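PDB 3MMI: myosin-4 from Saccharomyces cerevisiae, which carries specific mRNAs such as ASH1 to the bud as a class V myosin motor recruited through SHE3, and is represented here by its globular tail. Local coordinates for residues Lys39-Thr44 with Ile102-Asn107; Glu96-Gly101 with Val158-His163; Glu245-Ile250 with Ile277-Ile282. One frame throughout, in Å; residues are numbered along the deposited sequence.

Interaction 1: Lys39-Thr44 with Ile102-Asn107; sequences KKVNVT and IFWLSN
Val41 packs against Phe103 and Trp104, and Val43 against Phe103, the two valines lying in the loop that follows helix 26-37 and both rings on helix 97-108. Val41 can be followed outward from its backbone, where it is the centre of an inverse gamma turn. Its CB already touches the six-membered part of the indole, 3.8 Å from Trp104 CH2 and only slightly farther from CZ2. CG1, anti to the backbone N (chi1 161°), reaches Phe103 CE2 at 3.8 Å while also lying 4.1 Å from Trp104 CH2, and CG2 only grazes that CH2 at 4.2 Å. Val43 adds a CH-pi contact. Its CG2 sits over one face of the phenyl ring, 3.9 Å from the Phe103 centroid and 26° off the ring normal, displaced toward CD2 and CG.

The opposite face of that ring has Asn107 ND2 above its rim. This amide nitrogen donates to Phe103 O at 3.1 Å, approaching from above the carbonyl plane, while Asn107 N reaches the same oxygen from the other face. Asn107 OD1 in turn accepts from Ile55 N at the start of helix 53-67. Pro54 touches both aromatic side chains, and Trp104 also packs against helix 71-91. With no hydrogen bond between the two segments, their contact rests on apolar and methyl-to-ring packing, and so probably on fit of shape.

Interaction 2: Glu96-Gly101 with Val158-His163; sequences ETMLGG and VKFMKH
The ring of Phe160, on helix 132-168, meets Met98 near the start of helix 97-108. Three successive Met98 atoms line the far end of the ring: CB and CG each lie 3.6 Å from Phe160 CE1, and SD comes to 3.6 Å from CZ. The sulfur is 4.7 Å from the ring centroid and 65° off its normal, an oblique Met-aromatic contact. Nearer the backbone, Thr97 CG2 rests 4.1 Å from both CA and CB of Phe160. CG of Phe160 stands anti to the backbone N (chi1 173°), which carries the phenyl group over to the methionine.

The hydroxyl side of Thr97 is polar. OG1 accepts a weak hydrogen bond from Lys159 NZ, the two atoms being 3.5 Å apart. Each has another partner just ahead of helix 97-108: Thr97 OG1 is hydrogen-bonded to Pro93 O, and the ammonium group to Leu92 O.

Farther out, the Trp156 ring meets that of Phe160 with the planes nearly parallel, and its NE1 donates to Thr97 O, tying one helix to the backbone of the other. Phe198 of helix 185-204 meets Phe160 with its ring plane inclined obliquely, and Val201 of that helix touches Met98. The segment axes run nearly antiparallel, 157° between their directions and 10.2 Å apart at closest approach. This helix pair in the globular tail thus joins an apolar patch, with one methionine sulfur beside an aromatic ring, to a polar margin, where the lysine probably interacts more with backbone carbonyl oxygen than with the threonine hydroxyl.

Interaction 3: Glu245-Ile250 with Ile277-Ile282; sequences EVDRNI and ILQLKI
A small polar bridge at the surface, between Asp247 and Gln279, links helix 240-257 to Gln279 within the DIL region of the globular tail. Gln279 NE2 donates to Asp247 OD2 at 3.0 Å, and the N-H points almost exactly at the oxygen (179°). The acceptor lies in the amide plane of the glutamine, yet NE2 meets the carboxylate from above its plane, the two flat groups being turned 81° apart.

Gln279 CG stands beside the backbone N (chi1 -52°), and the chain beyond it is extended, bringing the amide out to the aspartate. A water molecule closes the bridge by donating to Asp247 OD2 at 2.9 Å and to Gln279 OE1 at 2.8 Å. NE2 also donates to Val275 O, four residues earlier in the chain, which helps fix the rotation of the amide.

Nearby, helices 240-257 and 269-279 also meet through apolar residues: Val246 touches Val275, and Ile250 reaches Ile271 and Ile272. Glu251 brings a like charge close to Asp247 OD1. The N-H and water donors would be expected to stabilise the carboxylate, with the weak, long ion pair from Lys276 to OD2 perhaps moderating the charge gathered with Glu251.

Overall arrangement
All three contacts join parts of a tail built of helices and loops, without strands. Interactions 1 and 2 share helix 97-108: their segments adjoin in sequence, their centres are about 13 Å apart, and the first turn of the helix meets residues 158-163, while farther along Phe103 and Trp104 meet the 39-44 loop. Both are partly buried, interaction 2 lying nearer the centre of the chain and mixing apolar and weak polar contacts; interaction 1 brings a loop onto aromatic side chains without hydrogen bonds. Interaction 3 is a surface contact, its centre about 42 Å from that of interaction 1 and on the opposite side of the chain's centre. Between its segments lie a hydrogen bond and a bridging water, with no apolar pair.

Interaction 1: Lys39-Thr44 with Ile102-Asn107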
ATOM      1  N   LYS A  39       4.664  13.046 -21.073  1.00 65.51           N
ATOM      2  CA  LYS A  39       6.039  12.546 -20.896  1.00 64.66           C
ATOM      3  C   LYS A  39       6.913  13.738 -20.533  1.00 64.52           C
ATOM      4  O   LYS A  39       8.082  13.577 -20.155  1.00 64.47           O
ATOM      5  CB  LYS A  39       6.575  11.902 -22.184  1.00 65.82           C
ATOM      6  CG  LYS A  39       6.214  10.372 -22.392  1.00 67.77           C
ATOM      7  CD  LYS A  39       7.340   9.840 -23.390  1.00 76.43           C
ATOM      8  CE  LYS A  39       7.008   8.403 -23.992  1.00 79.13           C
ATOM      9  NZ  LYS A  39       6.581   7.372 -22.983  1.00 83.39           N
ATOM     10  N   LYS A  40       6.364  14.937 -20.684  1.00 64.18           N
ATOM     11  CA  LYS A  40       7.140  16.147 -20.463  1.00 66.49           C
ATOM     12  C   LYS A  40       6.496  17.061 -19.433  1.00 67.19           C
ATOM     13  O   LYS A  40       6.768  18.262 -19.407  1.00 67.78           O
ATOM     14  N   VAL A  41       5.644  16.500 -18.581  1.00 68.02           N
ATOM     15  CA  VAL A  41       5.013  17.312 -17.553  1.00 68.89           C
ATOM     16  C   VAL A  41       5.856  17.350 -16.315  1.00 69.22           C
ATOM     17  O   VAL A  41       5.399  16.849 -15.311  1.00 72.95           O
ATOM     18  CB  VAL A  41       3.605  16.764 -17.101  1.00 68.39           C
ATOM     19  CG1 VAL A  41       3.205  17.356 -15.745  1.00 63.70           C
ATOM     20  CG2 VAL A  41       2.537  17.123 -18.092  1.00 72.40           C
ATOM     21  N   ASN A  42       7.039  17.948 -16.367  1.00 68.64           N
ATOM     22  CA  ASN A  42       7.874  18.193 -15.179  1.00 67.74           C
ATOM     23  C   ASN A  42       7.144  18.882 -14.025  1.00 64.17           C
ATOM     24  O   ASN A  42       6.604  20.004 -14.159  1.00 64.41           O
ATOM     25  CB  ASN A  42       9.169  18.973 -15.526  1.00 69.14           C
ATOM     26  CG  ASN A  42      10.172  18.969 -14.353  1.00 74.66           C
ATOM     27  OD1 ASN A  42      10.225  18.002 -13.564  1.00 78.33           O
ATOM     28  ND2 ASN A  42      10.961  20.064 -14.226  1.00 77.95           N
ATOM     29  N   VAL A  43       7.031  18.143 -12.934  1.00 60.56           N
ATOM     30  CA  VAL A  43       6.122  18.497 -11.883  1.00 60.35           C
ATOM     31  C   VAL A  43       7.258  19.213 -11.263  1.00 61.55           C
ATOM     32  O   VAL A  43       8.240  19.488 -11.939  1.00 61.67           O
ATOM     33  CB  VAL A  43       5.969  17.407 -10.886  1.00 60.57           C
ATOM     34  CG1 VAL A  43       5.448  17.991  -9.636  1.00 60.52           C
ATOM     35  CG2 VAL A  43       4.997  16.393 -11.404  1.00 62.86           C
ATOM     36  N   THR A  44       7.156  19.477  -9.972  1.00 40.00           N
ATOM     37  CA  THR A  44       7.807  20.542  -9.268  1.00 38.81           C
ATOM     38  C   THR A  44       7.163  21.864  -9.591  1.00 40.00           C
ATOM     39  O   THR A  44       7.811  22.891  -9.522  1.00 64.72           O
ATOM     40  CB  THR A  44       9.292  20.545  -9.529  1.00 34.89           C
ATOM     41  OG1 THR A  44       9.523  21.187 -10.776  1.00 38.05           O
ATOM     42  CG2 THR A  44       9.812  19.131  -9.612  1.00 36.28           C
ATOM     43  N   ILE A 102       2.531  10.685  -6.247  1.00 28.32           N
ATOM     44  CA  ILE A 102       1.326  11.332  -5.789  1.00 30.01           C
ATOM     45  C   ILE A 102       0.632  12.204  -6.812  1.00 29.22           C
ATOM     46  O   ILE A 102      -0.568  12.138  -6.938  1.00 28.14           O
ATOM     47  CB  ILE A 102       1.560  12.139  -4.496  1.00 30.75           C
ATOM     48  CG1 ILE A 102       1.895  11.178  -3.345  1.00 35.76           C
ATOM     49  CG2 ILE A 102       0.295  12.849  -4.077  1.00 31.46           C
ATOM     50  CD1 ILE A 102       2.664  11.922  -2.120  1.00 36.03           C
ATOM     51  N   PHE A 103       1.399  13.035  -7.543  1.00 31.57           N
ATOM     52  CA  PHE A 103       0.819  13.895  -8.588  1.00 30.02           C
ATOM     53  C   PHE A 103       0.059  13.004  -9.590  1.00 28.33           C
ATOM     54  O   PHE A 103      -1.085  13.217  -9.829  1.00 26.08           O
ATOM     55  CB  PHE A 103       1.956  14.621  -9.325  1.00 32.10           C
ATOM     56  CG  PHE A 103       1.499  15.389 -10.527  1.00 35.04           C
ATOM     57  CD1 PHE A 103       0.818  16.597 -10.360  1.00 34.19           C
ATOM     58  CD2 PHE A 103       1.756  14.924 -11.819  1.00 36.43           C
ATOM     59  CE1 PHE A 103       0.395  17.328 -11.482  1.00 36.66           C
ATOM     60  CE2 PHE A 103       1.345  15.656 -12.911  1.00 39.54           C
ATOM     61  CZ  PHE A 103       0.668  16.852 -12.750  1.00 37.25           C
ATOM     62  N   TRP A 104       0.725  11.983 -10.129  1.00 28.35           N
ATOM     63  CA  TRP A 104       0.131  11.141 -11.182  1.00 28.79           C
ATOM     64  C   TRP A 104      -1.101  10.375 -10.626  1.00 29.40           C
ATOM     65  O   TRP A 104      -2.168  10.311 -11.266  1.00 29.51           O
ATOM     66  CB  TRP A 104       1.196  10.209 -11.828  1.00 27.74           C
ATOM     67  CG  TRP A 104       2.211  11.066 -12.699  1.00 34.97           C
ATOM     68  CD1 TRP A 104       3.561  11.268 -12.475  1.00 31.91           C
ATOM     69  CD2 TRP A 104       1.890  11.834 -13.877  1.00 34.45           C
ATOM     70  NE1 TRP A 104       4.089  12.075 -13.458  1.00 36.30           N
ATOM     71  CE2 TRP A 104       3.088  12.446 -14.323  1.00 40.62           C
ATOM     72  CE3 TRP A 104       0.712  12.054 -14.600  1.00 34.82           C
ATOM     73  CZ2 TRP A 104       3.130  13.274 -15.474  1.00 36.09           C
ATOM     74  CZ3 TRP A 104       0.748  12.850 -15.739  1.00 40.00           C
ATOM     75  CH2 TRP A 104       1.952  13.459 -16.162  1.00 35.69           C
ATOM     76  N   LEU A 105      -0.977   9.866  -9.403  1.00 26.81           N
ATOM     77  CA  LEU A 105      -2.007   9.026  -8.859  1.00 25.33           C
ATOM     78  C   LEU A 105      -3.183   9.866  -8.499  1.00 26.27           C
ATOM     79  O   LEU A 105      -4.314   9.475  -8.714  1.00 24.34           O
ATOM     80  CB  LEU A 105      -1.557   8.220  -7.665  1.00 23.98           C
ATOM     81  CG  LEU A 105      -0.713   6.995  -8.090  1.00 26.59           C
ATOM     82  CD1 LEU A 105       0.169   6.449  -7.022  1.00 23.62           C
ATOM     83  CD2 LEU A 105      -1.553   5.892  -8.757  1.00 28.01           C
ATOM     84  N   SER A 106      -2.925  11.053  -8.004  1.00 25.11           N
ATOM     85  CA  SER A 106      -4.015  11.953  -7.760  1.00 26.17           C
ATOM     86  C   SER A 106      -4.815  12.300  -9.008  1.00 26.16           C
ATOM     87  O   SER A 106      -6.030  12.376  -8.931  1.00 24.81           O
ATOM     88  CB  SER A 106      -3.496  13.246  -7.146  1.00 30.59           C
ATOM     89  OG  SER A 106      -4.660  13.979  -6.804  1.00 25.82           O
ATOM     90  N   ASN A 107      -4.124  12.446 -10.165  1.00 28.18           N
ATOM     91  CA  ASN A 107      -4.770  12.698 -11.470  1.00 28.04           C
ATOM     92  C   ASN A 107      -5.569  11.447 -11.936  1.00 26.40           C
ATOM     93  O   ASN A 107      -6.715  11.553 -12.293  1.00 24.49           O
ATOM     94  CB  ASN A 107      -3.724  13.182 -12.514  1.00 27.12           C
ATOM     95  CG  ASN A 107      -3.517  14.749 -12.471  1.00 30.46           C
ATOM     96  OD1 ASN A 107      -4.302  15.497 -13.063  1.00 28.51           O
ATOM     97  ND2 ASN A 107      -2.476  15.211 -11.756  1.00 25.68           N
TER

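Interaction 2: Glu96-Gly101 with Val158-His163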
ATOM      1  N   GLU A  96      12.283  11.522  -6.773  1.00 61.66           N
ATOM      2  CA  GLU A  96      11.111  12.104  -7.386  1.00 60.87           C
ATOM      3  C   GLU A  96       9.888  11.264  -7.096  1.00 59.98           C
ATOM      4  O   GLU A  96       8.794  11.662  -7.380  1.00 63.77           O
ATOM      5  CB  GLU A  96      11.322  12.240  -8.890  1.00 59.46           C
ATOM      6  CD  GLU A  96      12.187  13.963 -10.582  1.00 74.15           C
ATOM      7  OE1 GLU A  96      13.289  14.433 -10.324  1.00 79.86           O
ATOM      8  OE2 GLU A  96      11.806  13.741 -11.739  1.00 65.86           O
ATOM      9  N   THR A  97      10.101  10.100  -6.515  1.00 54.88           N
ATOM     10  CA  THR A  97       9.058   9.096  -6.335  1.00 51.71           C
ATOM     11  C   THR A  97       7.837   9.502  -5.502  1.00 49.71           C
ATOM     12  O   THR A  97       6.729   9.157  -5.848  1.00 46.54           O
ATOM     13  CB  THR A  97       9.635   7.825  -5.758  1.00 51.19           C
ATOM     14  OG1 THR A  97      10.622   7.322  -6.642  1.00 57.46           O
ATOM     15  CG2 THR A  97       8.600   6.799  -5.618  1.00 50.67           C
ATOM     16  N   MET A  98       8.072  10.230  -4.416  1.00 47.74           N
ATOM     17  CA  MET A  98       7.020  10.752  -3.578  1.00 47.31           C
ATOM     18  C   MET A  98       6.149  11.725  -4.323  1.00 46.82           C
ATOM     19  O   MET A  98       4.979  11.480  -4.494  1.00 45.25           O
ATOM     20  CB  MET A  98       7.558  11.405  -2.319  1.00 46.61           C
ATOM     21  CG  MET A  98       6.484  11.640  -1.302  1.00 46.02           C
ATOM     22  SD  MET A  98       6.950  12.065   0.357  1.00 52.89           S
ATOM     23  CE  MET A  98       6.478  13.738   0.359  1.00 50.70           C
ATOM     24  N   LEU A  99       6.731  12.821  -4.782  1.00 46.30           N
ATOM     25  CA  LEU A  99       5.964  13.870  -5.450  1.00 45.22           C
ATOM     26  C   LEU A  99       5.328  13.357  -6.711  1.00 42.35           C
ATOM     27  O   LEU A  99       4.132  13.563  -6.940  1.00 40.58           O
ATOM     28  CB  LEU A  99       6.860  15.055  -5.828  1.00 45.88           C
ATOM     29  CG  LEU A  99       7.290  15.987  -4.699  1.00 49.50           C
ATOM     30  CD1 LEU A  99       8.006  17.202  -5.292  1.00 56.30           C
ATOM     31  CD2 LEU A  99       6.060  16.425  -3.975  1.00 53.90           C
ATOM     32  N   GLY A 100       6.153  12.729  -7.538  1.00 40.57           N
ATOM     33  CA  GLY A 100       5.703  12.242  -8.821  1.00 38.43           C
ATOM     34  C   GLY A 100       4.599  11.194  -8.722  1.00 34.60           C
ATOM     35  O   GLY A 100       3.593  11.303  -9.428  1.00 34.54           O
ATOM     36  N   GLY A 101       4.816  10.186  -7.879  1.00 32.88           N
ATOM     37  CA  GLY A 101       3.818   9.162  -7.577  1.00 30.05           C
ATOM     38  C   GLY A 101       2.471   9.776  -7.197  1.00 30.37           C
ATOM     39  O   GLY A 101       1.404   9.523  -7.825  1.00 28.14           O
ATOM     40  N   VAL A 158       4.714   0.407  -2.785  1.00 30.76           N
ATOM     41  CA  VAL A 158       5.763  -0.443  -2.186  1.00 30.30           C
ATOM     42  C   VAL A 158       7.081   0.161  -2.526  1.00 29.18           C
ATOM     43  O   VAL A 158       7.981   0.216  -1.691  1.00 28.27           O
ATOM     44  CB  VAL A 158       5.698  -1.981  -2.593  1.00 30.96           C
ATOM     45  CG1 VAL A 158       4.271  -2.497  -2.433  1.00 30.14           C
ATOM     46  CG2 VAL A 158       6.178  -2.138  -4.062  1.00 41.38           C
ATOM     47  N   LYS A 159       7.253   0.594  -3.765  1.00 30.04           N
ATOM     48  CA  LYS A 159       8.562   1.209  -4.123  1.00 30.10           C
ATOM     49  C   LYS A 159       8.786   2.465  -3.280  1.00 29.94           C
ATOM     50  O   LYS A 159       9.870   2.709  -2.666  1.00 26.86           O
ATOM     51  CB  LYS A 159       8.611   1.573  -5.584  1.00 31.24           C
ATOM     52  CG  LYS A 159       9.907   2.242  -5.973  1.00 30.44           C
ATOM     53  CD  LYS A 159       9.925   2.504  -7.511  1.00 37.92           C
ATOM     54  CE  LYS A 159      10.921   3.674  -7.908  1.00 42.76           C
ATOM     55  NZ  LYS A 159      10.363   4.693  -8.930  1.00 43.08           N
ATOM     56  N   PHE A 160       7.732   3.272  -3.197  1.00 29.48           N
ATOM     57  CA  PHE A 160       7.832   4.449  -2.332  1.00 27.39           C
ATOM     58  C   PHE A 160       8.175   4.060  -0.903  1.00 28.07           C
ATOM     59  O   PHE A 160       9.173   4.554  -0.337  1.00 27.64           O
ATOM     60  CB  PHE A 160       6.564   5.261  -2.347  1.00 26.95           C
ATOM     61  CG  PHE A 160       6.567   6.346  -1.384  1.00 26.69           C
ATOM     62  CD1 PHE A 160       7.597   7.271  -1.372  1.00 36.94           C
ATOM     63  CD2 PHE A 160       5.568   6.464  -0.450  1.00 34.37           C
ATOM     64  CE1 PHE A 160       7.642   8.327  -0.452  1.00 34.87           C
ATOM     65  CE2 PHE A 160       5.594   7.546   0.511  1.00 33.34           C
ATOM     66  CZ  PHE A 160       6.645   8.458   0.483  1.00 32.77           C
ATOM     67  N   MET A 161       7.405   3.153  -0.312  1.00 25.70           N
ATOM     68  CA  MET A 161       7.688   2.722   1.081  1.00 27.70           C
ATOM     69  C   MET A 161       8.982   1.979   1.380  1.00 29.12           C
ATOM     70  O   MET A 161       9.515   2.084   2.513  1.00 29.32           O
ATOM     71  CB  MET A 161       6.493   1.893   1.641  1.00 26.91           C
ATOM     72  CG  MET A 161       5.326   2.801   2.071  1.00 23.11           C
ATOM     73  SD  MET A 161       5.933   4.100   3.184  1.00 36.47           S
ATOM     74  CE  MET A 161       4.822   5.372   2.934  1.00 49.57           C
ATOM     75  N   LYS A 162       9.506   1.251   0.391  1.00 29.61           N
ATOM     76  CA  LYS A 162      10.877   0.674   0.505  1.00 32.65           C
ATOM     77  C   LYS A 162      11.905   1.842   0.799  1.00 32.59           C
ATOM     78  O   LYS A 162      12.686   1.768   1.750  1.00 33.53           O
ATOM     79  CB  LYS A 162      11.258  -0.056  -0.813  1.00 33.65           C
ATOM     80  CG  LYS A 162      12.645  -0.684  -0.794  1.00 42.06           C
ATOM     81  N   HIS A 163      11.868   2.871  -0.041  1.00 30.38           N
ATOM     82  CA  HIS A 163      12.782   4.000   0.077  1.00 31.44           C
ATOM     83  C   HIS A 163      12.572   4.767   1.376  1.00 31.89           C
ATOM     84  O   HIS A 163      13.529   5.061   2.092  1.00 29.06           O
ATOM     85  CB  HIS A 163      12.627   4.942  -1.118  1.00 28.48           C
TER

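Interaction 3: Glu245-Ile250 with Ile277-Ile282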
ATOM      1  N   GLU A 245       9.125  -3.732  24.860  1.00 25.22           N
ATOM      2  CA  GLU A 245       9.765  -2.548  24.294  1.00 26.35           C
ATOM      3  C   GLU A 245       9.366  -2.228  22.827  1.00 25.65           C
ATOM      4  O   GLU A 245       9.124  -1.053  22.523  1.00 26.71           O
ATOM      5  CB  GLU A 245      11.283  -2.657  24.412  1.00 25.79           C
ATOM      6  CG  GLU A 245      11.750  -2.768  25.890  1.00 32.11           C
ATOM      7  CD  GLU A 245      11.351  -1.501  26.771  1.00 42.00           C
ATOM      8  OE1 GLU A 245      11.370  -0.365  26.347  1.00 45.82           O
ATOM      9  OE2 GLU A 245      10.926  -1.608  27.924  1.00 51.20           O
ATOM     10  N   VAL A 246       9.259  -3.236  21.954  1.00 21.24           N
ATOM     11  CA  VAL A 246       8.739  -3.035  20.595  1.00 17.85           C
ATOM     12  C   VAL A 246       7.313  -2.551  20.662  1.00 19.08           C
ATOM     13  O   VAL A 246       6.884  -1.775  19.821  1.00 19.86           O
ATOM     14  CB  VAL A 246       8.827  -4.381  19.791  1.00 16.37           C
ATOM     15  CG1 VAL A 246       8.178  -4.252  18.353  1.00 16.45           C
ATOM     16  CG2 VAL A 246      10.373  -4.878  19.832  1.00 16.18           C
ATOM     17  N   ASP A 247       6.545  -3.079  21.599  1.00 20.44           N
ATOM     18  CA  ASP A 247       5.147  -2.685  21.764  1.00 24.38           C
ATOM     19  C   ASP A 247       4.989  -1.178  21.979  1.00 23.88           C
ATOM     20  O   ASP A 247       4.237  -0.529  21.268  1.00 23.88           O
ATOM     21  CB  ASP A 247       4.501  -3.343  23.013  1.00 24.99           C
ATOM     22  CG  ASP A 247       3.164  -3.990  22.718  1.00 32.43           C
ATOM     23  OD1 ASP A 247       2.630  -3.821  21.603  1.00 52.32           O
ATOM     24  OD2 ASP A 247       2.689  -4.822  23.521  1.00 40.49           O
ATOM     25  N   ARG A 248       5.798  -0.649  22.889  1.00 24.36           N
ATOM     26  CA  ARG A 248       5.896   0.782  23.110  1.00 26.07           C
ATOM     27  C   ARG A 248       6.365   1.543  21.868  1.00 25.63           C
ATOM     28  O   ARG A 248       5.881   2.645  21.610  1.00 25.47           O
ATOM     29  CB  ARG A 248       6.829   1.077  24.287  1.00 24.35           C
ATOM     30  CG  ARG A 248       6.628   0.162  25.483  1.00 31.51           C
ATOM     31  N   ASN A 249       7.303   0.986  21.097  1.00 21.45           N
ATOM     32  CA  ASN A 249       7.799   1.753  19.950  1.00 21.21           C
ATOM     33  C   ASN A 249       6.685   1.817  18.975  1.00 22.14           C
ATOM     34  O   ASN A 249       6.506   2.869  18.267  1.00 23.85           O
ATOM     35  CB  ASN A 249       9.067   1.153  19.318  1.00 19.23           C
ATOM     36  CG  ASN A 249      10.265   1.265  20.230  1.00 26.96           C
ATOM     37  OD1 ASN A 249      11.274   0.520  20.110  1.00 31.13           O
ATOM     38  ND2 ASN A 249      10.251   2.246  21.059  1.00 18.93           N
ATOM     39  N   ILE A 250       5.920   0.728  18.895  1.00 20.22           N
ATOM     40  CA  ILE A 250       4.844   0.673  17.917  1.00 20.54           C
ATOM     41  C   ILE A 250       3.782   1.734  18.271  1.00 20.37           C
ATOM     42  O   ILE A 250       3.281   2.511  17.463  1.00 18.25           O
ATOM     43  CB  ILE A 250       4.216  -0.776  17.816  1.00 17.96           C
ATOM     44  CG1 ILE A 250       5.169  -1.727  17.021  1.00 18.29           C
ATOM     45  CG2 ILE A 250       2.883  -0.722  17.138  1.00 15.65           C
ATOM     46  CD1 ILE A 250       4.679  -3.107  17.010  1.00 18.76           C
ATOM     47  N   ILE A 277       2.743 -12.257  21.417  1.00 17.50           N
ATOM     48  CA  ILE A 277       3.088 -13.635  21.695  1.00 17.17           C
ATOM     49  C   ILE A 277       4.302 -13.701  22.613  1.00 16.95           C
ATOM     50  O   ILE A 277       4.397 -14.546  23.473  1.00 15.82           O
ATOM     51  CB  ILE A 277       3.304 -14.403  20.341  1.00 18.90           C
ATOM     52  CG1 ILE A 277       1.919 -14.838  19.864  1.00 19.44           C
ATOM     53  CG2 ILE A 277       4.193 -15.572  20.554  1.00 12.66           C
ATOM     54  CD1 ILE A 277       1.846 -15.052  18.492  1.00 17.71           C
ATOM     55  N   LEU A 278       5.241 -12.792  22.405  1.00 17.31           N
ATOM     56  CA  LEU A 278       6.473 -12.815  23.103  1.00 18.59           C
ATOM     57  C   LEU A 278       6.279 -12.505  24.598  1.00 22.97           C
ATOM     58  O   LEU A 278       7.108 -12.885  25.487  1.00 19.60           O
ATOM     59  CB  LEU A 278       7.427 -11.798  22.474  1.00 18.72           C
ATOM     60  CG  LEU A 278       8.152 -12.277  21.211  1.00 19.38           C
ATOM     61  CD1 LEU A 278       8.894 -11.067  20.571  1.00 20.00           C
ATOM     62  CD2 LEU A 278       9.078 -13.498  21.465  1.00 13.39           C
ATOM     63  N   GLN A 279       5.204 -11.772  24.899  1.00 22.88           N
ATOM     64  CA  GLN A 279       4.896 -11.492  26.270  1.00 23.41           C
ATOM     65  C   GLN A 279       3.962 -12.517  26.963  1.00 25.71           C
ATOM     66  O   GLN A 279       3.857 -12.463  28.151  1.00 25.78           O
ATOM     67  CB  GLN A 279       4.346 -10.072  26.407  1.00 24.20           C
ATOM     68  CG  GLN A 279       5.212  -9.007  25.764  1.00 21.25           C
ATOM     69  CD  GLN A 279       4.431  -7.740  25.443  1.00 23.74           C
ATOM     70  OE1 GLN A 279       4.234  -6.964  26.346  1.00 29.22           O
ATOM     71  NE2 GLN A 279       4.046  -7.469  24.162  1.00 18.73           N
ATOM     72  N   LEU A 280       3.268 -13.400  26.244  1.00 27.53           N
ATOM     73  CA  LEU A 280       2.532 -14.478  26.901  1.00 31.79           C
ATOM     74  C   LEU A 280       3.419 -15.361  27.775  1.00 35.63           C
ATOM     75  O   LEU A 280       4.576 -15.628  27.472  1.00 38.92           O
ATOM     76  CB  LEU A 280       1.644 -15.321  25.977  1.00 30.05           C
ATOM     77  CG  LEU A 280       0.685 -14.455  25.116  1.00 39.42           C
ATOM     78  CD1 LEU A 280       0.062 -15.211  23.865  1.00 34.61           C
ATOM     79  CD2 LEU A 280      -0.377 -13.733  25.967  1.00 32.53           C
ATOM     80  N   LYS A 281       2.925 -15.794  28.906  1.00 38.74           N
ATOM     81  CA  LYS A 281       3.634 -16.749  29.738  1.00 45.36           C
ATOM     82  C   LYS A 281       2.945 -18.071  29.547  1.00 47.79           C
ATOM     83  O   LYS A 281       2.048 -18.397  30.287  1.00 49.67           O
ATOM     84  CB  LYS A 281       3.497 -16.372  31.204  1.00 46.06           C
ATOM     85  CE  LYS A 281       0.496 -17.001  33.642  1.00 85.45           C
ATOM     86  NZ  LYS A 281      -0.626 -16.283  32.998  1.00 82.95           N
ATOM     87  N   ILE A 282       3.304 -18.832  28.534  1.00 45.73           N
ATOM     88  CA  ILE A 282       2.447 -20.036  28.264  1.00 47.20           C
ATOM     89  C   ILE A 282       3.215 -21.210  28.788  1.00 48.97           C
ATOM     90  O   ILE A 282       4.400 -21.398  28.431  1.00 49.53           O
ATOM     91  CB  ILE A 282       2.187 -20.307  26.803  1.00 47.50           C
ATOM     92  CG1 ILE A 282       1.627 -19.044  26.118  1.00 51.71           C
ATOM     93  CG2 ILE A 282       1.243 -21.499  26.635  1.00 42.61           C
ATOM     94  CD1 ILE A 282       2.289 -18.852  24.727  1.00 54.69           C
TER
HETATM   95  O   HOH W   1       2.732  -4.655  26.410  1.00 37.82           O